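Local coordinates for digeranylgeranylglycerophospholipid reductase (Sulfolobus acidocaldarius, PDB 4OPC), which reduces the double bonds of the geranylgeranyl chains of archaeal membrane lipid precursors, using FAD as cofactor, at residues E71-L79 with V87-F95. Residues are numbered along the deposited sequence; the frame is centred on the assembly and turned at random.
Sequences ENKINGIKL and VWTVNGEGF. With PGT ((1S)-2-{[{[(2R)-2,3-dihydroxypropyl]oxy}(hydroxy)phosphoryl]oxy}-1-[(palmitoyloxy)methyl]ethyl stearate), chain C.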
ATOM      1  N   GLU A  71       5.870 -12.370 -15.026  1.00 23.03           N
ATOM      2  CA  GLU A  71       4.982 -13.439 -15.441  1.00 22.04           C
ATOM      3  C   GLU A  71       4.100 -13.017 -16.604  1.00 22.56           C
ATOM      4  O   GLU A  71       3.834 -13.814 -17.500  1.00 25.31           O
ATOM      5  CB  GLU A  71       4.133 -13.922 -14.265  1.00 23.24           C
ATOM      6  CG  GLU A  71       4.951 -14.475 -13.108  1.00 27.70           C
ATOM      7  CD  GLU A  71       4.122 -15.314 -12.165  1.00 38.67           C
ATOM      8  OE1 GLU A  71       4.000 -14.938 -10.982  1.00 39.46           O
ATOM      9  OE2 GLU A  71       3.587 -16.352 -12.608  1.00 40.95           O
ATOM     10  N   ASN A  72       3.666 -11.762 -16.606  1.00 22.30           N
ATOM     11  CA  ASN A  72       2.745 -11.306 -17.642  1.00 22.21           C
ATOM     12  C   ASN A  72       2.769  -9.789 -17.777  1.00 21.20           C
ATOM     13  O   ASN A  72       2.749  -9.066 -16.774  1.00 22.75           O
ATOM     14  CB  ASN A  72       1.327 -11.809 -17.324  1.00 21.84           C
ATOM     15  CG  ASN A  72       0.336 -11.560 -18.450  1.00 23.24           C
ATOM     16  OD1 ASN A  72       0.642 -11.746 -19.627  1.00 24.81           O
ATOM     17  ND2 ASN A  72      -0.874 -11.151 -18.082  1.00 20.63           N
ATOM     18  N   LYS A  73       2.817  -9.301 -19.009  1.00 27.35           N
ATOM     19  CA  LYS A  73       2.776  -7.865 -19.258  1.00 24.02           C
ATOM     20  C   LYS A  73       1.339  -7.352 -19.226  1.00 24.31           C
ATOM     21  O   LYS A  73       0.453  -7.940 -19.839  1.00 26.24           O
ATOM     22  CB  LYS A  73       3.433  -7.536 -20.604  1.00 27.52           C
ATOM     23  CG  LYS A  73       3.407  -6.062 -20.974  1.00 39.42           C
ATOM     24  CD  LYS A  73       4.165  -5.224 -19.954  1.00 54.53           C
ATOM     25  CE  LYS A  73       3.931  -3.740 -20.174  1.00 50.50           C
ATOM     26  NZ  LYS A  73       4.534  -2.926 -19.087  1.00 46.69           N
ATOM     27  N   ILE A  74       1.121  -6.251 -18.510  1.00 22.25           N
ATOM     28  CA  ILE A  74      -0.213  -5.672 -18.348  1.00 18.77           C
ATOM     29  C   ILE A  74      -0.353  -4.376 -19.132  1.00 25.69           C
ATOM     30  O   ILE A  74       0.517  -3.507 -19.066  1.00 25.50           O
ATOM     31  CB  ILE A  74      -0.504  -5.386 -16.864  1.00 20.23           C
ATOM     32  CG1 ILE A  74      -0.423  -6.678 -16.052  1.00 19.89           C
ATOM     33  CG2 ILE A  74      -1.866  -4.734 -16.683  1.00 20.46           C
ATOM     34  CD1 ILE A  74      -1.331  -7.781 -16.575  1.00 25.46           C
ATOM     35  N   ASN A  75      -1.452  -4.248 -19.873  1.00 22.77           N
ATOM     36  CA  ASN A  75      -1.702  -3.054 -20.673  1.00 24.93           C
ATOM     37  C   ASN A  75      -2.875  -2.219 -20.180  1.00 24.99           C
ATOM     38  O   ASN A  75      -3.129  -1.133 -20.697  1.00 29.37           O
ATOM     39  CB  ASN A  75      -1.898  -3.422 -22.143  1.00 24.34           C
ATOM     40  CG  ASN A  75      -0.615  -3.867 -22.796  1.00 28.65           C
ATOM     41  OD1 ASN A  75       0.448  -3.302 -22.541  1.00 31.46           O
ATOM     42  ND2 ASN A  75      -0.696  -4.900 -23.624  1.00 31.37           N
ATOM     43  N   GLY A  76      -3.588  -2.716 -19.175  1.00 23.51           N
ATOM     44  CA  GLY A  76      -4.688  -1.957 -18.615  1.00 24.29           C
ATOM     45  C   GLY A  76      -5.559  -2.745 -17.659  1.00 21.47           C
ATOM     46  O   GLY A  76      -5.229  -3.870 -17.284  1.00 20.49           O
ATOM     47  N   ILE A  77      -6.667  -2.130 -17.262  1.00 20.48           N
ATOM     48  CA  ILE A  77      -7.608  -2.728 -16.326  1.00 20.04           C
ATOM     49  C   ILE A  77      -9.025  -2.626 -16.873  1.00 21.83           C
ATOM     50  O   ILE A  77      -9.412  -1.600 -17.430  1.00 22.91           O
ATOM     51  CB  ILE A  77      -7.565  -2.012 -14.962  1.00 21.59           C
ATOM     52  CG1 ILE A  77      -6.183  -2.162 -14.324  1.00 24.23           C
ATOM     53  CG2 ILE A  77      -8.641  -2.558 -14.023  1.00 28.03           C
ATOM     54  CD1 ILE A  77      -6.053  -1.459 -12.988  1.00 26.89           C
ATOM     55  N   LYS A  78      -9.789  -3.705 -16.740  1.00 17.82           N
ATOM     56  CA  LYS A  78     -11.216  -3.685 -17.034  1.00 15.88           C
ATOM     57  C   LYS A  78     -11.954  -3.672 -15.701  1.00 17.63           C
ATOM     58  O   LYS A  78     -11.802  -4.590 -14.895  1.00 17.14           O
ATOM     59  CB  LYS A  78     -11.611  -4.919 -17.848  1.00 19.19           C
ATOM     60  CG  LYS A  78     -10.903  -5.061 -19.192  1.00 22.15           C
ATOM     61  CD  LYS A  78     -11.555  -4.252 -20.283  1.00 41.35           C
ATOM     62  CE  LYS A  78     -10.910  -4.551 -21.628  1.00 38.29           C
ATOM     63  NZ  LYS A  78     -11.564  -3.792 -22.730  1.00 40.48           N
ATOM     64  N   LEU A  79     -12.734  -2.618 -15.464  1.00 16.44           N
ATOM     65  CA  LEU A  79     -13.475  -2.449 -14.223  1.00 15.27           C
ATOM     66  C   LEU A  79     -14.952  -2.752 -14.465  1.00 13.22           C
ATOM     67  O   LEU A  79     -15.584  -2.103 -15.304  1.00 15.27           O
ATOM     68  CB  LEU A  79     -13.303  -1.015 -13.716  1.00 16.76           C
ATOM     69  CG  LEU A  79     -14.075  -0.654 -12.457  1.00 20.00           C
ATOM     70  CD1 LEU A  79     -13.456  -1.373 -11.287  1.00 22.78           C
ATOM     71  CD2 LEU A  79     -14.063   0.851 -12.234  1.00 26.78           C
ATOM     72  N   VAL A  87     -18.553  -2.169 -18.328  1.00 15.93           N
ATOM     73  CA  VAL A  87     -17.124  -2.343 -18.105  1.00 16.99           C
ATOM     74  C   VAL A  87     -16.400  -1.077 -18.537  1.00 18.90           C
ATOM     75  O   VAL A  87     -16.534  -0.638 -19.678  1.00 22.36           O
ATOM     76  CB  VAL A  87     -16.567  -3.532 -18.903  1.00 17.00           C
ATOM     77  CG1 VAL A  87     -15.058  -3.641 -18.710  1.00 19.75           C
ATOM     78  CG2 VAL A  87     -17.240  -4.816 -18.466  1.00 22.22           C
ATOM     79  N   TRP A  88     -15.662  -0.482 -17.610  1.00 19.33           N
ATOM     80  CA  TRP A  88     -14.809   0.657 -17.908  1.00 20.91           C
ATOM     81  C   TRP A  88     -13.387   0.176 -18.164  1.00 19.98           C
ATOM     82  O   TRP A  88     -12.837  -0.617 -17.391  1.00 22.82           O
ATOM     83  CB  TRP A  88     -14.821   1.654 -16.751  1.00 21.06           C
ATOM     84  CG  TRP A  88     -16.068   2.504 -16.663  1.00 22.61           C
ATOM     85  CD1 TRP A  88     -17.157   2.469 -17.493  1.00 26.27           C
ATOM     86  CD2 TRP A  88     -16.346   3.510 -15.682  1.00 20.59           C
ATOM     87  NE1 TRP A  88     -18.090   3.399 -17.088  1.00 25.31           N
ATOM     88  CE2 TRP A  88     -17.612   4.054 -15.983  1.00 23.01           C
ATOM     89  CE3 TRP A  88     -15.639   4.016 -14.583  1.00 24.60           C
ATOM     90  CZ2 TRP A  88     -18.193   5.063 -15.216  1.00 24.93           C
ATOM     91  CZ3 TRP A  88     -16.217   5.022 -13.825  1.00 23.93           C
ATOM     92  CH2 TRP A  88     -17.479   5.534 -14.148  1.00 27.96           C
ATOM     93  N   THR A  89     -12.778   0.647 -19.241  1.00 24.38           N
ATOM     94  CA  THR A  89     -11.408   0.273 -19.546  1.00 24.16           C
ATOM     95  C   THR A  89     -10.461   1.434 -19.282  1.00 26.33           C
ATOM     96  O   THR A  89     -10.643   2.525 -19.829  1.00 30.68           O
ATOM     97  CB  THR A  89     -11.265  -0.173 -21.006  1.00 27.49           C
ATOM     98  OG1 THR A  89     -12.112  -1.301 -21.241  1.00 32.37           O
ATOM     99  CG2 THR A  89      -9.825  -0.562 -21.304  1.00 29.15           C
ATOM    100  N   VAL A  90      -9.462   1.206 -18.435  1.00 27.84           N
ATOM    101  CA  VAL A  90      -8.407   2.190 -18.244  1.00 27.99           C
ATOM    102  C   VAL A  90      -7.061   1.594 -18.646  1.00 34.41           C
ATOM    103  O   VAL A  90      -6.658   0.541 -18.153  1.00 34.63           O
ATOM    104  CB  VAL A  90      -8.383   2.763 -16.802  1.00 26.50           C
ATOM    105  CG1 VAL A  90      -9.678   3.510 -16.517  1.00 39.66           C
ATOM    106  CG2 VAL A  90      -8.174   1.667 -15.771  1.00 33.76           C
ATOM    107  N   ASN A  91      -6.382   2.260 -19.572  1.00 32.42           N
ATOM    108  CA  ASN A  91      -5.119   1.754 -20.094  1.00 33.12           C
ATOM    109  C   ASN A  91      -3.924   2.253 -19.297  1.00 34.52           C
ATOM    110  O   ASN A  91      -3.934   3.368 -18.779  1.00 33.71           O
ATOM    111  CB  ASN A  91      -4.967   2.122 -21.569  1.00 34.75           C
ATOM    112  CG  ASN A  91      -6.006   1.453 -22.444  1.00 41.09           C
ATOM    113  OD1 ASN A  91      -6.192   0.238 -22.388  1.00 41.44           O
ATOM    114  ND2 ASN A  91      -6.698   2.245 -23.249  1.00 49.58           N
ATOM    115  N   GLY A  92      -2.901   1.412 -19.196  1.00 28.43           N
ATOM    116  CA  GLY A  92      -1.703   1.736 -18.443  1.00 32.73           C
ATOM    117  C   GLY A  92      -0.788   0.529 -18.362  1.00 29.13           C
ATOM    118  O   GLY A  92      -1.248  -0.597 -18.176  1.00 32.00           O
ATOM    119  N   GLU A  93       0.513   0.756 -18.498  1.00 25.30           N
ATOM    120  CA  GLU A  93       1.466  -0.343 -18.542  1.00 26.08           C
ATOM    121  C   GLU A  93       1.913  -0.796 -17.157  1.00 23.73           C
ATOM    122  O   GLU A  93       2.199   0.020 -16.277  1.00 22.96           O
ATOM    123  CB  GLU A  93       2.667   0.024 -19.421  1.00 25.73           C
ATOM    124  CG  GLU A  93       2.277   0.200 -20.887  1.00 33.42           C
ATOM    125  CD  GLU A  93       3.454   0.455 -21.813  1.00 43.56           C
ATOM    126  OE1 GLU A  93       4.599   0.574 -21.329  1.00 50.20           O
ATOM    127  OE2 GLU A  93       3.225   0.538 -23.038  1.00 70.30           O
ATOM    128  N   GLY A  94       1.952  -2.106 -16.962  1.00 22.80           N
ATOM    129  CA  GLY A  94       2.402  -2.656 -15.699  1.00 20.97           C
ATOM    130  C   GLY A  94       2.853  -4.094 -15.816  1.00 19.57           C
ATOM    131  O   GLY A  94       2.941  -4.663 -16.912  1.00 21.70           O
ATOM    132  N   PHE A  95       3.152  -4.689 -14.672  1.00 17.47           N
ATOM    133  CA  PHE A  95       3.713  -6.022 -14.640  1.00 20.14           C
ATOM    134  C   PHE A  95       2.916  -6.882 -13.687  1.00 18.45           C
ATOM    135  O   PHE A  95       2.520  -6.420 -12.613  1.00 19.95           O
ATOM    136  CB  PHE A  95       5.155  -5.988 -14.131  1.00 20.21           C
ATOM    137  CG  PHE A  95       6.070  -5.092 -14.916  1.00 20.54           C
ATOM    138  CD1 PHE A  95       6.263  -5.285 -16.265  1.00 26.42           C
ATOM    139  CD2 PHE A  95       6.766  -4.078 -14.279  1.00 21.61           C
ATOM    140  CE1 PHE A  95       7.122  -4.468 -16.978  1.00 28.94           C
ATOM    141  CE2 PHE A  95       7.621  -3.259 -14.983  1.00 22.51           C
ATOM    142  CZ  PHE A  95       7.800  -3.454 -16.334  1.00 29.63           C
TER
HETATM  143  C48 PGT C 502     -12.553   0.247  -1.968  1.00 35.70           C
HETATM  144  C47 PGT C 502     -11.391   0.499  -1.030  1.00 36.57           C
HETATM  145  C46 PGT C 502     -10.701  -0.814  -0.721  1.00 40.41           C
HETATM  146  C45 PGT C 502     -10.280  -1.478  -2.017  1.00 37.95           C
HETATM  147  C44 PGT C 502      -9.095  -2.392  -1.787  1.00 33.93           C
HETATM  148  C43 PGT C 502      -9.543  -3.842  -1.826  1.00 29.17           C
HETATM  149  C42 PGT C 502      -8.375  -4.716  -1.427  1.00 37.45           C
HETATM  150  C41 PGT C 502      -7.331  -4.610  -2.509  1.00 37.56           C
HETATM  151  C40 PGT C 502      -6.495  -5.866  -2.555  1.00 26.52           C
HETATM  152  C39 PGT C 502      -6.016  -6.030  -3.980  1.00 21.55           C
HETATM  153  C38 PGT C 502      -5.257  -4.798  -4.402  1.00 21.64           C
HETATM  154  C37 PGT C 502      -4.939  -4.904  -5.874  1.00 20.53           C
HETATM  155  C36 PGT C 502      -4.088  -3.719  -6.256  1.00 23.04           C
HETATM  156  C35 PGT C 502      -4.012  -3.578  -7.759  1.00 24.29           C
HETATM  157  C34 PGT C 502      -3.102  -2.413  -8.095  1.00 27.05           C
HETATM  158  C33 PGT C 502      -3.232  -2.005  -9.546  1.00 40.05           C
HETATM  159  C32 PGT C 502      -1.890  -1.580 -10.113  1.00 44.73           C
HETATM  160  C31 PGT C 502      -1.523  -0.154  -9.736  1.00 74.75           C
HETATM  161  O31 PGT C 502      -0.446   0.037  -9.204  1.00 62.53           O
HETATM  162  O2  PGT C 502      -2.393   0.939  -9.976  1.00 90.64           O
HETATM  163  C2  PGT C 502      -2.115   1.747 -11.105  1.00 59.88           C
HETATM  164  C1  PGT C 502      -1.030   2.774 -10.855  1.00 38.86           C
HETATM  165  O3P PGT C 502      -0.236   2.602  -9.697  1.00 47.77           O
HETATM  166  P   PGT C 502      -0.290   3.726  -8.579  1.00 35.23           P
HETATM  167  O1P PGT C 502      -1.751   4.104  -8.481  1.00 34.25           O
HETATM  168  O2P PGT C 502       0.219   3.216  -7.239  1.00 27.37           O
HETATM  169  O4P PGT C 502       0.553   5.021  -8.961  1.00 87.28           O
HETATM  170  C4  PGT C 502       1.013   5.277 -10.273  1.00 59.92           C
HETATM  171  C5  PGT C 502       1.668   6.637 -10.364  1.00 73.23           C
HETATM  172  O5  PGT C 502       2.998   6.488 -10.807  1.00 70.98           O
HETATM  173  C6  PGT C 502       1.646   7.301  -9.008  1.00 54.01           C
HETATM  174  O6  PGT C 502       2.934   7.336  -8.439  1.00 42.32           O
HETATM  175  C3  PGT C 502      -3.318   2.581 -11.508  1.00 60.42           C
HETATM  176  O3  PGT C 502      -4.407   1.813 -11.961  1.00 58.66           O
HETATM  177  C11 PGT C 502      -5.649   2.389 -11.628  1.00 52.27           C
HETATM  178  O11 PGT C 502      -5.824   3.581 -11.786  1.00 49.31           O
HETATM  179  C12 PGT C 502      -6.759   1.526 -11.064  1.00 47.25           C
HETATM  180  C13 PGT C 502      -8.099   2.212 -11.220  1.00 38.70           C
HETATM  181  C14 PGT C 502      -9.176   1.330 -10.623  1.00 51.67           C
HETATM  182  C15 PGT C 502      -9.507   1.785  -9.218  1.00 52.48           C
HETATM  183  C16 PGT C 502     -10.679   0.995  -8.674  1.00 39.09           C
HETATM  184  C17 PGT C 502     -11.708   1.960  -8.129  1.00 37.16           C
HETATM  185  C18 PGT C 502     -13.018   1.249  -7.865  1.00 49.04           C
HETATM  186  C19 PGT C 502     -14.112   2.268  -7.617  1.00 69.04           C
HETATM  187  C20 PGT C 502     -14.475   2.992  -8.899  1.00 63.92           C
HETATM  188  C21 PGT C 502     -15.949   2.800  -9.193  1.00 44.21           C
HETATM  189  C22 PGT C 502     -16.514   4.016  -9.895  1.00 44.62           C
HETATM  190  C23 PGT C 502     -18.003   4.082  -9.630  1.00 37.91           C
HETATM  191  C24 PGT C 502     -18.556   5.418 -10.075  1.00 47.78           C
HETATM  192  C25 PGT C 502     -19.313   6.062  -8.934  1.00 44.25           C
HETATM  193  C26 PGT C 502     -18.779   7.458  -8.691  1.00 36.43           C
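Ile-77 and Val-90 pair across an antiparallel beta hairpin, strands 70-80 and 87-97, in the large mixed sheet that lies over the lipid-binding pocket. Their side chains share one face of the sheet with Leu-79 and Trp-88, and CB of Ile-77 meets CG2 of Val-90 at 3.8 Å. With CG1 anti to its carbonyl carbon (chi1 -63°) and the chain extended beyond, Ile-77 reaches the bound phospholipid, CD1 lying 3.6 Å from C12 of PGT. CD2 of Leu-79 nears C20 of the same acyl chain and stands oblique to the indole of Trp-88, 4.2 Å from its CE3. Lys-370 makes a cation-pi contact with that indole, while Leu-377 of helix 374-383 touches both residues.

Lys-78 and Thr-89 occupy the opposite face, where their side chains run alongside each other in the same direction. A bend at chi2 (-83°) carries the lysine chain along the threonine, where NZ donates to OG1 at 3.0 Å; Tyr-202 adds a cation-pi contact to this lysine.

Between Ile-74 and Gly-76 a beta bulge moves the pairing on by one residue, and Gly-92 N bonds to Asn-75 O there, nearly straight at 175°. Beyond it the chain of Lys-73 folds over Gly-94, its NZ passing 3.5 Å from CB of Glu-93 and obliquely to the ring of Phe-95. Gly-94 O is gripped from opposite faces of its carbonyl plane, by Ile-74 N at 2.9 Å and by Lys-73 NZ at 3.2 Å.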